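Long-range contacts in uncharacterized protein (Bacteroides ovatus CL02T12C04, PDB 6PTM), which probably acts as an exo-carrageenase of glycoside hydrolase family 42, hydrolysing carrageenan chains from their ends: residues I66-E71 with S133-V138; E72-T77 with I125-S130; L564-T569 with L595-A600; L584-K589 with A614-K619. All coordinates share one frame; numbering follows the deposited sequence. Where two conformers were deposited one is given.

Interaction 1 (I66-E71 with S133-V138); sequences INTLKE and SELEAV
Lys-70 and Glu-134 form a salt bridge between the first turn of helix 69-90 and the last turns of helix 109-139. Lys-70 NZ lies 2.9 Å from Glu-134 OE1 and uses the syn lone pair of that oxygen. A weak second bond joins Lys-70 NZ to Glu-134 OE2 at 3.1 Å. One ammonium group thus serves both oxygens, unequally. Both side chains are stretched out, each with CG anti to the backbone N (chi1 -178° in both), and they meet at about a right angle.

Glu-134 OE1 also accepts from a water 2.7 Å away. The same water donates to Glu-71 OE2 at 2.8 Å. It bridges two carboxylates whose nearest oxygens, Glu-71 OE2 and Glu-134 OE1, are 4.4 Å apart. Glu-71 OE2 has its main partner in Arg-145, which forms a salt bridge with it. A bend at chi2 (83°) lays the Glu-71 carboxylate against Leu-135, with OE2 3.9 Å from Leu-135 CB.

The apolar part lies beside this. Ile-66 CG2 rests 3.9 Å from Val-138 CG1 and also touches Leu-135 CD1. In the turn before helix 69-90, Asn-67 OD1 accepts from Leu-69 N at 3.0 Å, an Asx turn. Thr-68 OG1 is bonded to Glu-72.

The two acidic groups sit close, but Lys-70 pairs with Glu-134, Arg-145 with Glu-71, and the water joins the two. This would be expected to offset their repulsion and let both stay ionised. The chemistry is that of a small charged network beside an apolar patch where the turn before helix 69-90 meets helix 109-139.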
loop_
_atom_site.group_PDB
_atom_site.type_symbol
_atom_site.label_atom_id
_atom_site.label_comp_id
_atom_site.label_asym_id
_atom_site.label_seq_id
_atom_site.Cartn_x
_atom_site.Cartn_y
_atom_site.Cartn_z
ATOM N N ILE A 66 -28.834 -20.964 2.458
ATOM C CA ILE A 66 -28.120 -19.682 2.737
ATOM C C ILE A 66 -26.602 -19.939 2.684
ATOM O O ILE A 66 -26.136 -20.889 3.322
ATOM C CB ILE A 66 -28.586 -19.088 4.082
ATOM C CG1 ILE A 66 -30.064 -18.667 4.023
ATOM C CG2 ILE A 66 -27.705 -17.910 4.488
ATOM C CD1 ILE A 66 -30.693 -18.387 5.375
ATOM N N ASN A 67 -25.851 -19.071 2.007
ATOM C CA ASN A 67 -24.368 -19.065 2.048
ATOM C C ASN A 67 -23.909 -18.555 3.425
ATOM O O ASN A 67 -23.933 -17.299 3.656
ATOM C CB ASN A 67 -23.765 -18.183 0.943
ATOM C CG ASN A 67 -22.260 -18.314 0.865
ATOM O OD1 ASN A 67 -21.644 -18.782 1.835
ATOM N ND2 ASN A 67 -21.660 -17.937 -0.260
ATOM N N THR A 68 -23.458 -19.462 4.307
ATOM C CA THR A 68 -23.066 -19.137 5.703
ATOM C C THR A 68 -21.547 -18.923 5.800
ATOM O O THR A 68 -21.004 -19.052 6.911
ATOM C CB THR A 68 -23.472 -20.235 6.697
ATOM O OG1 THR A 68 -23.015 -21.489 6.201
ATOM C CG2 THR A 68 -24.954 -20.300 6.921
ATOM N N LEU A 69 -20.857 -18.611 4.707
ATOM C CA LEU A 69 -19.382 -18.394 4.751
ATOM C C LEU A 69 -19.024 -17.392 5.860
ATOM O O LEU A 69 -18.081 -17.648 6.625
ATOM C CB LEU A 69 -18.864 -17.931 3.387
ATOM C CG LEU A 69 -17.387 -17.572 3.325
ATOM C CD1 LEU A 69 -16.504 -18.784 3.668
ATOM C CD2 LEU A 69 -17.048 -17.045 1.936
ATOM N N LYS A 70 -19.749 -16.285 5.953
ATOM C CA LYS A 70 -19.393 -15.191 6.890
ATOM C C LYS A 70 -19.422 -15.742 8.329
ATOM O O LYS A 70 -18.434 -15.597 9.018
ATOM C CB LYS A 70 -20.361 -14.042 6.651
ATOM C CG LYS A 70 -20.124 -12.812 7.491
ATOM C CD LYS A 70 -21.037 -11.685 7.081
ATOM C CE LYS A 70 -20.895 -10.508 8.017
ATOM N NZ LYS A 70 -21.637 -9.337 7.515
ATOM N N GLU A 71 -20.517 -16.399 8.718
ATOM C CA GLU A 71 -20.723 -16.930 10.090
ATOM C C GLU A 71 -19.746 -18.082 10.354
ATOM O O GLU A 71 -19.226 -18.175 11.496
ATOM C CB GLU A 71 -22.183 -17.304 10.297
ATOM C CG GLU A 71 -23.116 -16.105 10.376
ATOM C CD GLU A 71 -23.534 -15.571 9.015
ATOM O OE1 GLU A 71 -23.349 -16.303 8.009
ATOM O OE2 GLU A 71 -24.041 -14.423 8.967
ATOM N N SER A 133 -27.459 -12.638 15.423
ATOM C CA SER A 133 -28.447 -11.598 15.021
ATOM C C SER A 133 -28.512 -11.464 13.508
ATOM O O SER A 133 -29.626 -11.392 12.955
ATOM C CB SER A 133 -28.107 -10.300 15.612
ATOM O OG SER A 133 -28.253 -10.442 16.992
ATOM N N GLU A 134 -27.357 -11.378 12.869
ATOM C CA GLU A 134 -27.335 -11.176 11.414
ATOM C C GLU A 134 -27.974 -12.390 10.735
ATOM O O GLU A 134 -28.883 -12.203 9.902
ATOM C CB GLU A 134 -25.931 -10.950 10.850
ATOM C CG GLU A 134 -25.984 -10.707 9.339
ATOM C CD GLU A 134 -24.693 -10.255 8.683
ATOM O OE1 GLU A 134 -23.722 -10.089 9.407
ATOM O OE2 GLU A 134 -24.658 -10.137 7.423
ATOM N N LEU A 135 -27.502 -13.596 11.029
ATOM C CA LEU A 135 -28.007 -14.803 10.323
ATOM C C LEU A 135 -29.517 -15.002 10.574
ATOM O O LEU A 135 -30.207 -15.402 9.606
ATOM C CB LEU A 135 -27.176 -16.007 10.762
ATOM C CG LEU A 135 -27.364 -17.277 9.941
ATOM C CD1 LEU A 135 -27.219 -17.027 8.446
ATOM C CD2 LEU A 135 -26.382 -18.354 10.410
ATOM N N GLU A 136 -30.017 -14.752 11.780
ATOM C CA GLU A 136 -31.473 -14.886 12.064
ATOM C C GLU A 136 -32.254 -13.902 11.181
ATOM O O GLU A 136 -33.284 -14.321 10.647
ATOM C CB GLU A 136 -31.752 -14.687 13.548
ATOM C CG GLU A 136 -31.163 -15.791 14.410
ATOM C CD GLU A 136 -32.185 -16.715 15.048
ATOM O OE1 GLU A 136 -33.215 -17.009 14.380
ATOM O OE2 GLU A 136 -31.946 -17.137 16.194
ATOM N N ALA A 137 -31.758 -12.683 10.973
ATOM C CA ALA A 137 -32.378 -11.696 10.069
ATOM C C ALA A 137 -32.325 -12.198 8.625
ATOM O O ALA A 137 -33.305 -11.984 7.882
ATOM C CB ALA A 137 -31.692 -10.354 10.229
ATOM N N VAL A 138 -31.183 -12.747 8.210
ATOM C CA VAL A 138 -31.038 -13.310 6.847
ATOM C C VAL A 138 -32.038 -14.471 6.688
ATOM O O VAL A 138 -32.712 -14.522 5.653
ATOM C CB VAL A 138 -29.602 -13.750 6.549
ATOM C CG1 VAL A 138 -29.550 -14.532 5.253
ATOM C CG2 VAL A 138 -28.643 -12.556 6.505
HETATM O O HOH W 1 -22.966 -12.402 10.519
#

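Interaction 2 (E72-T77 with I125-S130); sequences ETALRT and IEMMNS
Met-127 and Met-128 both bring their methyl ends to the backbone of Ala-74. Met-127 CE and Met-128 CE each lie 3.6 Å from Ala-74 O. The Ala-74 side chain is small enough to let Met-127 lie close, with Ala-74 CB 4.1 Å from Met-127 CG. The end of Met-127 then turns to meet Thr-77, and Thr-77 CG2 is 3.9 Å from Met-127 CE. The two side chains cross at about a right angle.

The methionines reach this place by different shapes. Met-127 runs out extended and bends at chi3 (66°). Met-128 starts off to one side and folds at chi2 and chi3, which brings its methyl back to helix 69-90.

Thr-77 is itself held in place. Its OG1 donates to Thr-73 O at 2.8 Å, from above the carbonyl plane. Thr-77 N reaches the same oxygen from the opposite face. OG1 is also bonded to His-188 NE2, so chi1 is fixed and CG2 is held towards Met-127.

The two helix segments run nearly antiparallel, at 160°, with axes 10.1 Å apart. Helix 44-63 packs on Met-128 through Lys-50 and Leu-54. Helix 534-549 reaches Ala-74 and Met-127 through Asn-538.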
loop_
_atom_site.group_PDB
_atom_site.type_symbol
_atom_site.label_atom_id
_atom_site.label_comp_id
_atom_site.label_asym_id
_atom_site.label_seq_id
_atom_site.Cartn_x
_atom_site.Cartn_y
_atom_site.Cartn_z
ATOM N N GLU A 72 -19.480 -18.933 9.369
ATOM C CA GLU A 72 -18.461 -20.005 9.523
ATOM C C GLU A 72 -17.081 -19.410 9.780
ATOM O O GLU A 72 -16.291 -20.013 10.551
ATOM C CB GLU A 72 -18.378 -20.887 8.286
ATOM C CG GLU A 72 -19.595 -21.769 8.103
ATOM C CD GLU A 72 -19.557 -22.446 6.746
ATOM O OE1 GLU A 72 -18.467 -22.893 6.378
ATOM O OE2 GLU A 72 -20.551 -22.423 6.035
ATOM N N THR A 73 -16.770 -18.280 9.143
ATOM C CA THR A 73 -15.481 -17.576 9.344
ATOM C C THR A 73 -15.428 -17.080 10.786
ATOM O O THR A 73 -14.390 -17.272 11.453
ATOM C CB THR A 73 -15.286 -16.447 8.325
ATOM O OG1 THR A 73 -15.271 -17.044 7.027
ATOM C CG2 THR A 73 -14.020 -15.665 8.582
ATOM N N ALA A 74 -16.492 -16.433 11.255
ATOM C CA ALA A 74 -16.604 -15.937 12.649
ATOM C C ALA A 74 -16.511 -17.112 13.644
ATOM O O ALA A 74 -15.819 -16.974 14.683
ATOM C CB ALA A 74 -17.904 -15.169 12.824
ATOM N N LEU A 75 -17.253 -18.191 13.386
ATOM C CA LEU A 75 -17.258 -19.403 14.255
ATOM C C LEU A 75 -15.823 -19.933 14.348
ATOM O O LEU A 75 -15.368 -20.235 15.453
ATOM C CB LEU A 75 -18.180 -20.473 13.666
ATOM C CG LEU A 75 -18.289 -21.745 14.505
ATOM C CD1 LEU A 75 -18.970 -21.444 15.827
ATOM C CD2 LEU A 75 -19.062 -22.827 13.793
ATOM N N ARG A 76 -15.137 -20.090 13.221
ATOM C CA ARG A 76 -13.753 -20.616 13.216
ATOM C C ARG A 76 -12.843 -19.665 13.995
ATOM O O ARG A 76 -11.978 -20.141 14.767
ATOM C CB ARG A 76 -13.234 -20.850 11.799
ATOM C CG ARG A 76 -11.807 -21.375 11.764
ATOM C CD ARG A 76 -11.607 -22.654 12.561
ATOM N NE ARG A 76 -12.488 -23.718 12.087
ATOM C CZ ARG A 76 -12.310 -24.411 10.962
ATOM N NH1 ARG A 76 -11.288 -24.183 10.150
ATOM N NH2 ARG A 76 -13.181 -25.350 10.643
ATOM N N THR A 77 -13.005 -18.363 13.799
ATOM C CA THR A 77 -12.200 -17.391 14.553
ATOM C C THR A 77 -12.402 -17.634 16.051
ATOM O O THR A 77 -11.430 -17.578 16.840
ATOM C CB THR A 77 -12.550 -15.953 14.186
ATOM O OG1 THR A 77 -12.414 -15.751 12.776
ATOM C CG2 THR A 77 -11.650 -15.004 14.938
ATOM N N ILE A 125 -17.890 -13.325 22.442
ATOM C CA ILE A 125 -19.341 -13.242 22.816
ATOM C C ILE A 125 -20.004 -12.154 21.954
ATOM O O ILE A 125 -21.086 -12.432 21.371
ATOM C CB ILE A 125 -19.516 -13.005 24.327
ATOM C CG1 ILE A 125 -19.081 -14.230 25.149
ATOM C CG2 ILE A 125 -20.951 -12.581 24.667
ATOM C CD1 ILE A 125 -18.771 -13.911 26.619
ATOM N N GLU A 126 -19.360 -10.991 21.820
ATOM C CA GLU A 126 -19.883 -9.886 20.970
ATOM C C GLU A 126 -20.000 -10.398 19.532
ATOM O O GLU A 126 -21.042 -10.173 18.878
ATOM C CB GLU A 126 -18.957 -8.670 20.976
ATOM C CG GLU A 126 -18.670 -8.105 22.352
ATOM C CD GLU A 126 -19.815 -7.363 23.005
ATOM O OE1 GLU A 126 -20.801 -7.069 22.303
ATOM O OE2 GLU A 126 -19.715 -7.081 24.221
ATOM N N MET A 127 -18.966 -11.092 19.059
ATOM C CA MET A 127 -18.882 -11.574 17.665
ATOM C C MET A 127 -19.953 -12.644 17.415
ATOM O O MET A 127 -20.584 -12.640 16.337
ATOM C CB MET A 127 -17.479 -12.126 17.408
ATOM C CG MET A 127 -17.304 -12.714 16.040
ATOM S SD MET A 127 -15.551 -12.904 15.581
ATOM C CE MET A 127 -15.049 -14.157 16.763
ATOM N N MET A 128 -20.160 -13.551 18.365
ATOM C CA MET A 128 -21.246 -14.556 18.245
ATOM C C MET A 128 -22.607 -13.851 18.306
ATOM O O MET A 128 -23.437 -14.189 17.473
ATOM C CB MET A 128 -21.141 -15.621 19.336
ATOM C CG MET A 128 -19.840 -16.449 19.292
ATOM S SD MET A 128 -19.572 -17.390 17.803
ATOM C CE MET A 128 -18.603 -16.230 16.838
ATOM N N ASN A 129 -22.813 -12.876 19.187
ATOM C CA ASN A 129 -24.108 -12.147 19.252
ATOM C C ASN A 129 -24.361 -11.459 17.898
ATOM O O ASN A 129 -25.474 -11.575 17.405
ATOM C CB ASN A 129 -24.180 -11.126 20.394
ATOM C CG ASN A 129 -24.347 -11.756 21.766
ATOM O OD1 ASN A 129 -24.785 -12.893 21.875
ATOM N ND2 ASN A 129 -23.960 -11.050 22.820
ATOM N N SER A 130 -23.373 -10.780 17.296
ATOM C CA SER A 130 -23.529 -10.126 15.971
ATOM C C SER A 130 -23.861 -11.168 14.896
ATOM O O SER A 130 -24.741 -10.905 14.036
ATOM C CB SER A 130 -22.292 -9.301 15.601
ATOM O OG SER A 130 -22.112 -8.235 16.539
#

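Interaction 3 (L564-T569 with L595-A600)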
loop_
_atom_site.group_PDB
_atom_site.type_symbol
_atom_site.label_atom_id
_atom_site.label_comp_id
_atom_site.label_asym_id
_atom_site.label_seq_id
_atom_site.Cartn_x
_atom_site.Cartn_y
_atom_site.Cartn_z
ATOM N N LEU A 564 -8.381 14.734 -12.677
ATOM C CA LEU A 564 -7.437 15.777 -12.253
ATOM C C LEU A 564 -6.152 15.060 -11.865
ATOM O O LEU A 564 -6.208 14.094 -11.015
ATOM C CB LEU A 564 -8.033 16.588 -11.105
ATOM C CG LEU A 564 -9.286 17.390 -11.454
ATOM C CD1 LEU A 564 -9.908 17.959 -10.192
ATOM C CD2 LEU A 564 -8.968 18.508 -12.440
ATOM N N ARG A 565 -5.052 15.491 -12.475
ATOM C CA ARG A 565 -3.705 14.934 -12.188
ATOM C C ARG A 565 -2.830 16.013 -11.571
ATOM O O ARG A 565 -2.620 17.065 -12.204
ATOM C CB ARG A 565 -3.083 14.381 -13.466
ATOM C CG ARG A 565 -3.904 13.280 -14.104
ATOM C CD ARG A 565 -4.331 12.184 -13.135
ATOM N NE ARG A 565 -4.950 11.125 -13.919
ATOM C CZ ARG A 565 -4.299 10.092 -14.448
ATOM N NH1 ARG A 565 -3.002 9.895 -14.238
ATOM N NH2 ARG A 565 -4.979 9.183 -15.109
ATOM N N ILE A 566 -2.309 15.741 -10.386
ATOM C CA ILE A 566 -1.353 16.652 -9.713
ATOM C C ILE A 566 0.008 16.355 -10.301
ATOM O O ILE A 566 0.425 15.197 -10.184
ATOM C CB ILE A 566 -1.399 16.429 -8.202
ATOM C CG1 ILE A 566 -2.767 16.809 -7.649
ATOM C CG2 ILE A 566 -0.291 17.157 -7.476
ATOM C CD1 ILE A 566 -2.939 16.362 -6.252
ATOM N N PHE A 567 0.700 17.364 -10.825
ATOM C CA PHE A 567 2.064 17.184 -11.380
ATOM C C PHE A 567 3.079 16.882 -10.277
ATOM O O PHE A 567 3.117 17.576 -9.253
ATOM C CB PHE A 567 2.540 18.381 -12.193
ATOM C CG PHE A 567 3.689 18.002 -13.085
ATOM C CD1 PHE A 567 4.989 18.285 -12.720
ATOM C CD2 PHE A 567 3.460 17.254 -14.228
ATOM C CE1 PHE A 567 6.037 17.884 -13.536
ATOM C CE2 PHE A 567 4.513 16.803 -15.008
ATOM C CZ PHE A 567 5.795 17.150 -14.675
ATOM N N TYR A 568 3.862 15.820 -10.479
ATOM C CA TYR A 568 4.926 15.376 -9.545
ATOM C C TYR A 568 6.241 15.320 -10.325
ATOM O O TYR A 568 6.304 14.788 -11.455
ATOM C CB TYR A 568 4.622 14.022 -8.881
ATOM C CG TYR A 568 5.769 13.523 -8.042
ATOM C CD1 TYR A 568 5.961 14.012 -6.767
ATOM C CD2 TYR A 568 6.718 12.636 -8.532
ATOM C CE1 TYR A 568 7.062 13.642 -6.012
ATOM C CE2 TYR A 568 7.807 12.227 -7.764
ATOM C CZ TYR A 568 7.998 12.755 -6.509
ATOM O OH TYR A 568 9.043 12.380 -5.702
ATOM N N THR A 569 7.302 15.858 -9.758
ATOM C CA THR A 569 8.667 15.688 -10.332
ATOM C C THR A 569 9.695 15.535 -9.215
ATOM O O THR A 569 9.654 16.306 -8.249
ATOM C CB THR A 569 9.077 16.831 -11.260
ATOM O OG1 THR A 569 10.409 16.521 -11.707
ATOM C CG2 THR A 569 8.962 18.196 -10.618
ATOM N N LEU A 595 -14.458 12.897 -6.905
ATOM C CA LEU A 595 -13.590 12.547 -8.060
ATOM C C LEU A 595 -12.352 11.818 -7.570
ATOM O O LEU A 595 -11.728 12.224 -6.594
ATOM C CB LEU A 595 -13.150 13.828 -8.757
ATOM C CG LEU A 595 -14.251 14.655 -9.415
ATOM C CD1 LEU A 595 -13.651 15.933 -9.965
ATOM C CD2 LEU A 595 -14.970 13.841 -10.489
ATOM N N PRO A 596 -11.938 10.733 -8.249
ATOM C CA PRO A 596 -10.630 10.142 -8.007
ATOM C C PRO A 596 -9.595 11.179 -8.408
ATOM O O PRO A 596 -9.669 11.664 -9.530
ATOM C CB PRO A 596 -10.608 8.883 -8.895
ATOM C CG PRO A 596 -12.046 8.653 -9.283
ATOM C CD PRO A 596 -12.702 10.018 -9.281
ATOM N N ILE A 597 -8.633 11.459 -7.524
ATOM C CA ILE A 597 -7.524 12.406 -7.803
ATOM C C ILE A 597 -6.256 11.601 -8.105
ATOM O O ILE A 597 -5.919 10.726 -7.309
ATOM C CB ILE A 597 -7.318 13.386 -6.637
ATOM C CG1 ILE A 597 -8.624 14.123 -6.318
ATOM C CG2 ILE A 597 -6.183 14.348 -6.933
ATOM C CD1 ILE A 597 -9.221 14.863 -7.485
ATOM N N GLY A 598 -5.591 11.887 -9.232
ATOM C CA GLY A 598 -4.367 11.164 -9.602
ATOM C C GLY A 598 -3.209 12.075 -9.782
ATOM O O GLY A 598 -3.289 13.262 -9.344
ATOM N N PHE A 599 -2.146 11.522 -10.376
ATOM C CA PHE A 599 -0.861 12.225 -10.530
ATOM C C PHE A 599 -0.455 12.228 -12.000
ATOM O O PHE A 599 -0.898 11.392 -12.773
ATOM C CB PHE A 599 0.210 11.608 -9.623
ATOM C CG PHE A 599 -0.072 11.913 -8.182
ATOM C CD1 PHE A 599 0.384 13.090 -7.619
ATOM C CD2 PHE A 599 -0.919 11.107 -7.449
ATOM C CE1 PHE A 599 0.064 13.415 -6.313
ATOM C CE2 PHE A 599 -1.248 11.429 -6.147
ATOM C CZ PHE A 599 -0.731 12.570 -5.572
ATOM N N ALA A 600 0.382 13.199 -12.340
ATOM C CA ALA A 600 1.052 13.325 -13.654
ATOM C C ALA A 600 2.538 13.471 -13.393
ATOM O O ALA A 600 2.914 14.121 -12.416
ATOM C CB ALA A 600 0.536 14.510 -14.439
#
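Residues 564-567 and 597-600 pair as parallel strands at one border of a five-stranded parallel sheet. Strand 597-600 is outermost, and strand 564-567 lies between it and strand 614-617. The strand order 2-1-3-4-5 is that of a flavodoxin-like fold.

Four backbone bonds join the pair. Leu-564 O accepts from Gly-598 N at 2.9 Å, and Gly-598 O accepts from Ile-566 N. Ile-566 O accepts from Ala-600 N. Ala-600 O takes the shortest of the four, from Tyr-568 N at 2.7 Å.

Arg-565 crosses over the outer strand. A bend at chi2 (-49°) folds the chain over Gly-598, where CD comes 3.5 Å from Gly-598 C. Gly-598, with no side chain, lets Arg-565 CD lie against its backbone. Arg-565 NH1 then donates to Phe-599 O at 3.0 Å, with an N-H...O angle of 159° and the oxygen in the guanidinium plane. Arg-565 NE is bonded to Lys-562 O. The Arg-565 CB packs on Ala-600 CB at 3.7 Å.

On the other face, Phe-599 lies alongside Ile-566, with CD1 3.8 Å from Ile-566 CB. Trp-400 meets the Phe-599 ring edge-to-face. Ile-597 packs beside Leu-564.

A leucine in place of Arg-565 has no N-H groups, and the buried Phe-599 O would probably be left without its side-chain donor, as would Lys-562 O.

Phe-599 O and N face away from strand 564-567. Arg-565 serves the first and Ser-459 OG the second. Side chains thus satisfy these two buried polar atoms of the border strand where a further strand could have done so.

Interaction 4 (L584-K589 with A614-K619)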
loop_
_atom_site.group_PDB
_atom_site.type_symbol
_atom_site.label_atom_id
_atom_site.label_comp_id
_atom_site.label_asym_id
_atom_site.label_seq_id
_atom_site.Cartn_x
_atom_site.Cartn_y
_atom_site.Cartn_z
ATOM N N LEU A 584 0.682 16.910 -0.681
ATOM C CA LEU A 584 -0.466 16.490 0.162
ATOM C C LEU A 584 -1.480 17.637 0.243
ATOM O O LEU A 584 -2.666 17.350 0.207
ATOM C CB LEU A 584 0.020 16.049 1.555
ATOM C CG LEU A 584 -1.072 15.606 2.525
ATOM C CD1 LEU A 584 -1.893 14.474 1.927
ATOM C CD2 LEU A 584 -0.494 15.186 3.878
ATOM N N ARG A 585 -1.054 18.896 0.390
ATOM C CA ARG A 585 -2.014 20.000 0.636
ATOM C C ARG A 585 -2.979 20.087 -0.557
ATOM O O ARG A 585 -4.212 20.184 -0.317
ATOM C CB ARG A 585 -1.279 21.311 0.948
ATOM C CG ARG A 585 -2.182 22.407 1.515
ATOM C CD ARG A 585 -1.461 23.737 1.823
ATOM N NE ARG A 585 -0.265 23.433 2.600
ATOM C CZ ARG A 585 0.978 23.427 2.126
ATOM N NH1 ARG A 585 1.255 23.790 0.885
ATOM N NH2 ARG A 585 1.953 23.039 2.918
ATOM N N ILE A 586 -2.478 19.971 -1.795
ATOM C CA ILE A 586 -3.316 20.108 -3.012
ATOM C C ILE A 586 -4.133 18.810 -3.196
ATOM O O ILE A 586 -5.344 18.909 -3.503
ATOM C CB ILE A 586 -2.518 20.523 -4.275
ATOM C CG1 ILE A 586 -3.429 20.615 -5.500
ATOM C CG2 ILE A 586 -1.352 19.599 -4.580
ATOM C CD1 ILE A 586 -4.672 21.502 -5.343
ATOM N N TYR A 587 -3.550 17.638 -2.942
ATOM C CA TYR A 587 -4.291 16.341 -2.963
ATOM C C TYR A 587 -5.498 16.407 -2.028
ATOM O O TYR A 587 -6.612 16.091 -2.448
ATOM C CB TYR A 587 -3.400 15.187 -2.503
ATOM C CG TYR A 587 -4.064 13.840 -2.517
ATOM C CD1 TYR A 587 -4.309 13.168 -3.704
ATOM C CD2 TYR A 587 -4.519 13.262 -1.343
ATOM C CE1 TYR A 587 -4.943 11.930 -3.724
ATOM C CE2 TYR A 587 -5.147 12.019 -1.341
ATOM C CZ TYR A 587 -5.337 11.340 -2.532
ATOM O OH TYR A 587 -5.940 10.137 -2.528
ATOM N N GLU A 588 -5.267 16.773 -0.767
ATOM C CA GLU A 588 -6.327 16.889 0.282
ATOM C C GLU A 588 -7.406 17.885 -0.175
ATOM O O GLU A 588 -8.629 17.635 0.007
ATOM C CB GLU A 588 -5.673 17.348 1.577
ATOM C CG GLU A 588 -6.621 17.543 2.730
ATOM C CD GLU A 588 -5.907 17.915 4.016
ATOM O OE1 GLU A 588 -5.114 18.895 4.001
ATOM O OE2 GLU A 588 -6.154 17.246 5.030
ATOM N N LYS A 589 -6.966 18.995 -0.749
ATOM C CA LYS A 589 -7.867 20.063 -1.226
ATOM C C LYS A 589 -8.797 19.503 -2.295
ATOM O O LYS A 589 -9.940 19.900 -2.301
ATOM C CB LYS A 589 -7.037 21.252 -1.720
ATOM C CG LYS A 589 -7.862 22.469 -2.046
ATOM C CD LYS A 589 -8.480 23.073 -0.794
ATOM C CE LYS A 589 -9.076 24.434 -1.035
ATOM N NZ LYS A 589 -9.592 24.968 0.251
ATOM N N ALA A 614 -7.506 17.937 -16.694
ATOM C CA ALA A 614 -6.521 18.969 -16.337
ATOM C C ALA A 614 -5.375 18.391 -15.519
ATOM O O ALA A 614 -5.618 17.433 -14.768
ATOM C CB ALA A 614 -7.201 20.092 -15.579
ATOM N N ILE A 615 -4.202 19.014 -15.678
ATOM C CA ILE A 615 -3.034 18.863 -14.776
ATOM C C ILE A 615 -2.969 20.110 -13.885
ATOM O O ILE A 615 -3.045 21.260 -14.397
ATOM C CB ILE A 615 -1.767 18.618 -15.616
ATOM C CG1 ILE A 615 -1.863 17.285 -16.373
ATOM C CG2 ILE A 615 -0.501 18.738 -14.772
ATOM C CD1 ILE A 615 -0.738 17.066 -17.398
ATOM N N VAL A 616 -2.760 19.904 -12.591
ATOM C CA VAL A 616 -2.536 21.030 -11.656
ATOM C C VAL A 616 -1.057 21.011 -11.296
ATOM O O VAL A 616 -0.520 19.926 -11.090
ATOM C CB VAL A 616 -3.490 20.997 -10.448
ATOM C CG1 VAL A 616 -4.931 20.931 -10.904
ATOM C CG2 VAL A 616 -3.194 19.875 -9.480
ATOM N N VAL A 617 -0.417 22.178 -11.309
ATOM C CA VAL A 617 1.021 22.329 -10.970
ATOM C C VAL A 617 1.111 23.309 -9.806
ATOM O O VAL A 617 0.794 24.510 -9.981
ATOM C CB VAL A 617 1.886 22.762 -12.167
ATOM C CG1 VAL A 617 3.352 22.810 -11.745
ATOM C CG2 VAL A 617 1.692 21.861 -13.373
ATOM N N TYR A 618 1.472 22.781 -8.642
ATOM C CA TYR A 618 1.412 23.487 -7.343
ATOM C C TYR A 618 2.762 23.381 -6.665
ATOM O O TYR A 618 3.240 22.227 -6.497
ATOM C CB TYR A 618 0.331 22.891 -6.439
ATOM C CG TYR A 618 0.187 23.521 -5.084
ATOM C CD1 TYR A 618 -0.316 24.802 -4.922
ATOM C CD2 TYR A 618 0.533 22.815 -3.948
ATOM C CE1 TYR A 618 -0.463 25.361 -3.660
ATOM C CE2 TYR A 618 0.396 23.353 -2.683
ATOM C CZ TYR A 618 -0.146 24.614 -2.541
ATOM O OH TYR A 618 -0.280 25.100 -1.285
ATOM N N LYS A 619 3.319 24.547 -6.295
ATOM C CA LYS A 619 4.566 24.685 -5.504
ATOM C C LYS A 619 5.628 23.693 -6.006
ATOM O O LYS A 619 6.269 22.993 -5.190
ATOM C CB LYS A 619 4.225 24.515 -4.024
ATOM C CG LYS A 619 3.452 25.675 -3.398
ATOM C CD LYS A 619 3.696 25.762 -1.888
ATOM C CE LYS A 619 3.799 27.179 -1.373
ATOM N NZ LYS A 619 2.477 27.808 -1.487
#
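Arg-585 NH1 is gripped by two groups, the hydroxyl of Tyr-618 and the carboxylate of Asp-582. Its bond to Tyr-618 OH is 3.0 Å long, with an N-H...O angle of 155°. Asp-582, one turn earlier in the helix, forms a salt bridge with the same nitrogen and is its stronger partner. The Tyr-618 oxygen lies at the guanidinium edge, near its plane. The guanidinium and ring planes are 63° apart, so the two groups do not stack. A bend at chi3 (-49°) turns the arginine end towards the hydroxyl.

Two more side chains pack on the Tyr-618 ring. Ile-586 CG2 lies 3.8 Å from Tyr-618 CD2, and the two side chains slide past each other in opposite directions. Lys-619 CG sits 3.7 Å above the ring plane, over its centre. Lys-619 NZ goes on to a salt bridge with Glu-646. Ile-586 CG1 meets Val-616 CG2 at 4.1 Å, two residues earlier, within strand 614-617.

A phenylalanine at Tyr-618 would keep the ring but lack the hydroxyl, and Arg-585 would probably be left to Asp-582 and freer to turn.

Helix 579-590 thus lies on the sheet face that carries Val-616. Ile-586 also touches Ile-566 of the adjoining strand. Leu-674 of helix 674-687 packs on Arg-585, Ile-586 and Tyr-618. Leu-584 and Tyr-587 touch helix 448-460.

The contacts form two separate pairs. Interactions 1 and 2 both join helices 69-90 and 109-139, with centres 11 Å apart. Their segments adjoin in the sequence, so they are successive levels of one helix pairing. Interactions 3 and 4 have centres 7 Å apart and touch directly. Strands 564-567 and 614-617 are sheet neighbours, with Phe-567 N 2.8 Å from Val-616 O. Ile-566 CG1 packs 3.6 Å from Val-616 CG2. The pairs are remote, with interactions 1 and 3 about 42 Å apart between centres. The structure is an apo form. An ethanediol about 4 Å from the Leu-595 side chain, in interaction 3, probably comes from the crystallisation liquor.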